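4-hydroxy-tetrahydrodipicolinate synthase from Methanocaldococcus jannaschii probably catalyses the condensation of pyruvate with aspartate semialdehyde to 4-hydroxy-tetrahydrodipicolinate, a step in the biosynthesis of lysine. Local coordinates of one contact, PDB 2YXG (chain A, 2.20 Å), residues Thr245-Val250 and Leu266-Met271, beside the matching contact of the related 4-hydroxy-tetrahydrodipicolinate synthase from Methylacidiphilum fumariolicum, PDB 6T3T (chain B, 2.10 Å), residues Thr248-Val253 and Leu269-Leu274. Structure 2 is superposed on structure 1 by the backbone atoms of these residues (RMSD 0.25 Å); each is numbered along its deposited sequence.

Structure 1 (2YXG); sequences TNPIPV and LPLCEM.
Ile248 packs against the loop Leu266-Met271, which crosses the start of helix 248-256 before helix 273-286 begins. Both segments come after the last strand of the TIM barrel, 199-202. Pro247, preceded by a cis peptide bond, holds the N-cap position of helix 248-256 and lies near Thr44, a predicted pyruvate-binding residue. The tight part is the apolar row of Pro247, Ile248 and Leu268. Leu268 CD1 comes to 3.7 Å from Pro247 CD, and the two side chains cross at about a right angle. CD2 of the same leucine stands 4.3 Å from Ile248 CD1. Ile248 CG1 also rests 3.6 Å from the carbonyl O of Cys269. No hydrogen bond links the segments. Ile248 CG2 touches Met271 CB at 4.0 Å. Met271 CG runs anti to the backbone N (chi1 -174°), so that CB, not the sulfur end, makes this touch. On the outer side Glu270 is exposed, turned from Ile248, with a long, weak ion pair to Lys276. Thr245 OG1 bonds to the Lys108 carbonyl of a second subunit.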
# COMPACT_ATOMS: atom_id res chain seq x y z
N THR A 245 -10.34 15.27 -4.62
CA THR A 245 -10.21 14.67 -5.94
C THR A 245 -10.37 15.66 -7.09
O THR A 245 -11.42 16.25 -7.23
CB THR A 245 -11.24 13.57 -6.11
OG1 THR A 245 -11.08 12.67 -5.02
CG2 THR A 245 -10.99 12.80 -7.41
N ASN A 246 -9.30 15.85 -7.88
CA ASN A 246 -9.40 16.49 -9.22
C ASN A 246 -10.62 15.94 -10.02
O ASN A 246 -10.84 14.71 -10.03
CB ASN A 246 -8.12 16.22 -9.99
CG ASN A 246 -8.13 16.85 -11.36
OD1 ASN A 246 -8.30 18.07 -11.50
ND2 ASN A 246 -7.94 16.04 -12.39
N PRO A 247 -11.41 16.82 -10.69
CA PRO A 247 -11.32 18.27 -10.76
C PRO A 247 -12.14 19.15 -9.73
O PRO A 247 -12.46 20.31 -10.03
CB PRO A 247 -11.85 18.55 -12.16
CG PRO A 247 -12.98 17.56 -12.28
CD PRO A 247 -12.49 16.31 -11.56
N ILE A 248 -12.44 18.63 -8.55
CA ILE A 248 -13.17 19.45 -7.60
C ILE A 248 -12.43 20.77 -7.27
O ILE A 248 -13.01 21.84 -7.41
CB ILE A 248 -13.50 18.70 -6.32
CG1 ILE A 248 -14.54 17.60 -6.59
CG2 ILE A 248 -14.00 19.76 -5.24
CD1 ILE A 248 -14.54 16.43 -5.54
N PRO A 249 -11.16 20.69 -6.86
CA PRO A 249 -10.38 21.88 -6.56
C PRO A 249 -10.16 22.83 -7.76
O PRO A 249 -10.35 24.03 -7.61
CB PRO A 249 -9.04 21.31 -6.05
CG PRO A 249 -9.38 19.92 -5.55
CD PRO A 249 -10.37 19.46 -6.61
N VAL A 250 -9.77 22.33 -8.91
CA VAL A 250 -9.58 23.20 -10.06
C VAL A 250 -10.87 23.90 -10.47
O VAL A 250 -10.84 25.08 -10.75
CB VAL A 250 -8.85 22.51 -11.27
CG1 VAL A 250 -9.73 21.46 -11.99
CG2 VAL A 250 -8.36 23.56 -12.26
N LEU A 266 -22.57 14.98 -10.17
CA LEU A 266 -22.47 13.85 -9.24
C LEU A 266 -21.89 12.65 -9.99
O LEU A 266 -22.23 12.39 -11.18
CB LEU A 266 -23.81 13.52 -8.56
CG LEU A 266 -24.34 14.59 -7.61
CD1 LEU A 266 -25.86 14.41 -7.28
CD2 LEU A 266 -23.45 14.64 -6.36
N PRO A 267 -21.06 11.86 -9.26
CA PRO A 267 -20.86 11.90 -7.81
C PRO A 267 -19.85 12.92 -7.25
O PRO A 267 -19.60 12.95 -6.02
CB PRO A 267 -20.45 10.46 -7.48
CG PRO A 267 -19.71 10.06 -8.69
CD PRO A 267 -20.31 10.78 -9.88
N LEU A 268 -19.29 13.74 -8.12
CA LEU A 268 -18.47 14.85 -7.67
C LEU A 268 -19.38 15.91 -7.14
O LEU A 268 -20.53 16.06 -7.61
CB LEU A 268 -17.61 15.39 -8.82
CG LEU A 268 -16.65 14.35 -9.46
CD1 LEU A 268 -15.72 15.01 -10.45
CD2 LEU A 268 -15.88 13.48 -8.37
N CYS A 269 -18.90 16.66 -6.16
CA CYS A 269 -19.71 17.67 -5.49
C CYS A 269 -18.80 18.68 -4.84
O CYS A 269 -17.58 18.49 -4.81
CB CYS A 269 -20.66 17.03 -4.45
SG CYS A 269 -19.84 16.16 -3.02
N GLU A 270 -19.38 19.77 -4.36
CA GLU A 270 -18.64 20.86 -3.71
C GLU A 270 -17.63 20.42 -2.65
O GLU A 270 -17.88 19.52 -1.89
CB GLU A 270 -19.58 21.88 -3.05
CG GLU A 270 -20.41 22.71 -4.01
CD GLU A 270 -20.57 24.20 -3.57
OE1 GLU A 270 -20.79 24.49 -2.35
OE2 GLU A 270 -20.50 25.08 -4.47
N MET A 271 -16.50 21.11 -2.65
CA MET A 271 -15.50 21.02 -1.62
C MET A 271 -16.06 21.36 -0.21
O MET A 271 -16.90 22.27 -0.08
CB MET A 271 -14.43 22.03 -2.03
CG MET A 271 -13.19 22.10 -1.25
SD MET A 271 -11.93 22.74 -2.39
CE MET A 271 -11.77 24.39 -1.85

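Structure 2 (6T3T); sequences TNPVPV and LPLAPL.
Val251 is the centre of the contact and faces the loop Leu269-Leu274. Pro250, preceded by a cis peptide bond, holds the N-cap position of helix 251-259 and lies near Thr45, a predicted pyruvate-binding residue. The tight part is the apolar row of Pro250, Val251 and Leu271. Leu271 CD1 comes to 3.6 Å from Pro250 CD, and the two side chains cross at about a right angle. Leu271 CB stands 4.3 Å from Val251 CG2. Leu271 CD2 meets Thr248 CG2 at 3.8 Å. Val251 CG1 also rests 3.5 Å from the carbonyl O of Ala272. No hydrogen bond links the segments. The same CG1 touches Leu274 CD2 at 3.6 Å. Leu274 has CG anti to its carbonyl carbon (chi1 -61°), which brings CD2 to Val251. On the outer side Pro273 is partly exposed, turned from Val251, and packs on Arg117 of a second subunit. Thr248 packs on Arg109 of that subunit.

Comparison
The compared CA atoms coincide within the error. Leu268(A) and Leu271(B) keep their place, and each touches the proline at the N-cap, Pro247(A) or Pro250(B). At the centre Ile248(A) is exchanged for Val251(B). After superposition CG1 of Ile248(A) and CG2 of Val251(B) are 0.5 Å apart, and CG2 of Ile248(A) and CG1 of Val251(B) 0.8 Å apart. CD1 of Ile248(A) has no counterpart in the side chain of Val251(B). Both side chains touch the leucine across the contact, Leu268(A) or Leu271(B), the carbonyl O of Cys269(A) or Ala272(B), and Met271(A) or Leu274(B). Cys269(A) gives way to Ala272(B), which lacks the SG. The next position is Glu270(A) and Pro273(B). Met271(A) and Leu274(B) leave the backbone in different directions, chi1 -174° against -61°. CG and CE of Met271(A) have no match, nor do CG and CD2 of Leu274(B). SD of Met271(A) and CD1 of Leu274(B) nevertheless lie 0.7 Å apart. Both touch the helix proline, Pro249(A) or Pro252(B). The models of Thr245(A) and Thr248(B) also differ, with chi1 -54° against -173° and the OG1 atoms 2.3 Å apart. CG2 of Thr248(B) is 3.8 Å from CD2 of Leu271(B), whereas CG2 of Thr245(A) stays 5.0 Å from CD2 of Leu268(A).

Structure 2 (6T3T)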
# COMPACT_ATOMS: atom_id res chain seq x y z
N THR B 248 -10.67 15.27 -4.54
CA THR B 248 -10.37 14.69 -5.85
C THR B 248 -10.51 15.69 -7.00
O THR B 248 -11.54 16.37 -7.15
CB THR B 248 -11.26 13.47 -6.12
OG1 THR B 248 -10.83 12.85 -7.34
CG2 THR B 248 -12.73 13.86 -6.26
N ASN B 249 -9.43 15.82 -7.76
CA ASN B 249 -9.45 16.51 -9.04
C ASN B 249 -10.62 15.98 -9.88
O ASN B 249 -10.82 14.77 -9.95
CB ASN B 249 -8.11 16.27 -9.74
CG ASN B 249 -8.05 16.91 -11.10
OD1 ASN B 249 -8.19 18.12 -11.25
ND2 ASN B 249 -7.89 16.08 -12.11
N PRO B 250 -11.40 16.85 -10.56
CA PRO B 250 -11.24 18.30 -10.77
C PRO B 250 -12.01 19.25 -9.85
O PRO B 250 -12.18 20.40 -10.26
CB PRO B 250 -11.77 18.48 -12.19
CG PRO B 250 -12.98 17.52 -12.21
CD PRO B 250 -12.49 16.30 -11.40
N VAL B 251 -12.48 18.82 -8.67
CA VAL B 251 -13.25 19.74 -7.83
C VAL B 251 -12.43 20.96 -7.43
O VAL B 251 -12.94 22.09 -7.60
CB VAL B 251 -13.82 19.01 -6.60
CG1 VAL B 251 -14.60 20.00 -5.77
CG2 VAL B 251 -14.71 17.85 -7.01
N PRO B 252 -11.20 20.84 -6.92
CA PRO B 252 -10.44 22.07 -6.59
C PRO B 252 -10.15 22.95 -7.79
O PRO B 252 -10.37 24.16 -7.73
CB PRO B 252 -9.15 21.54 -5.93
CG PRO B 252 -9.52 20.17 -5.44
CD PRO B 252 -10.44 19.63 -6.52
N VAL B 253 -9.65 22.38 -8.90
CA VAL B 253 -9.31 23.25 -10.03
C VAL B 253 -10.57 23.89 -10.62
O VAL B 253 -10.55 25.06 -11.00
CB VAL B 253 -8.48 22.51 -11.10
CG1 VAL B 253 -9.31 21.50 -11.92
CG2 VAL B 253 -7.84 23.53 -12.01
N LEU B 269 -22.65 14.88 -10.36
CA LEU B 269 -22.59 13.80 -9.39
C LEU B 269 -22.05 12.54 -10.06
O LEU B 269 -22.45 12.21 -11.18
CB LEU B 269 -23.98 13.55 -8.79
CG LEU B 269 -24.50 14.58 -7.76
CD1 LEU B 269 -25.96 14.35 -7.36
CD2 LEU B 269 -23.60 14.59 -6.54
N PRO B 270 -21.20 11.76 -9.38
CA PRO B 270 -20.97 11.77 -7.92
C PRO B 270 -19.97 12.82 -7.38
O PRO B 270 -19.68 12.79 -6.18
CB PRO B 270 -20.46 10.34 -7.66
CG PRO B 270 -19.60 10.05 -8.92
CD PRO B 270 -20.42 10.71 -10.06
N LEU B 271 -19.43 13.71 -8.20
CA LEU B 271 -18.60 14.80 -7.67
C LEU B 271 -19.47 15.86 -6.98
O LEU B 271 -20.58 16.15 -7.42
CB LEU B 271 -17.77 15.44 -8.79
CG LEU B 271 -16.71 14.52 -9.44
CD1 LEU B 271 -15.83 15.31 -10.37
CD2 LEU B 271 -15.87 13.82 -8.40
N ALA B 272 -18.95 16.41 -5.89
CA ALA B 272 -19.64 17.38 -5.04
C ALA B 272 -18.67 18.48 -4.66
O ALA B 272 -17.45 18.28 -4.70
CB ALA B 272 -20.21 16.72 -3.77
N PRO B 273 -19.18 19.67 -4.30
CA PRO B 273 -18.30 20.79 -3.93
C PRO B 273 -17.45 20.47 -2.70
O PRO B 273 -17.75 19.58 -1.92
CB PRO B 273 -19.27 21.93 -3.62
CG PRO B 273 -20.54 21.56 -4.37
CD PRO B 273 -20.60 20.06 -4.32
N LEU B 274 -16.39 21.26 -2.54
CA LEU B 274 -15.45 21.07 -1.43
C LEU B 274 -16.13 21.27 -0.08
O LEU B 274 -17.06 22.06 0.07
CB LEU B 274 -14.29 22.05 -1.54
CG LEU B 274 -13.41 21.96 -2.78
CD1 LEU B 274 -12.42 23.11 -2.78
CD2 LEU B 274 -12.68 20.63 -2.79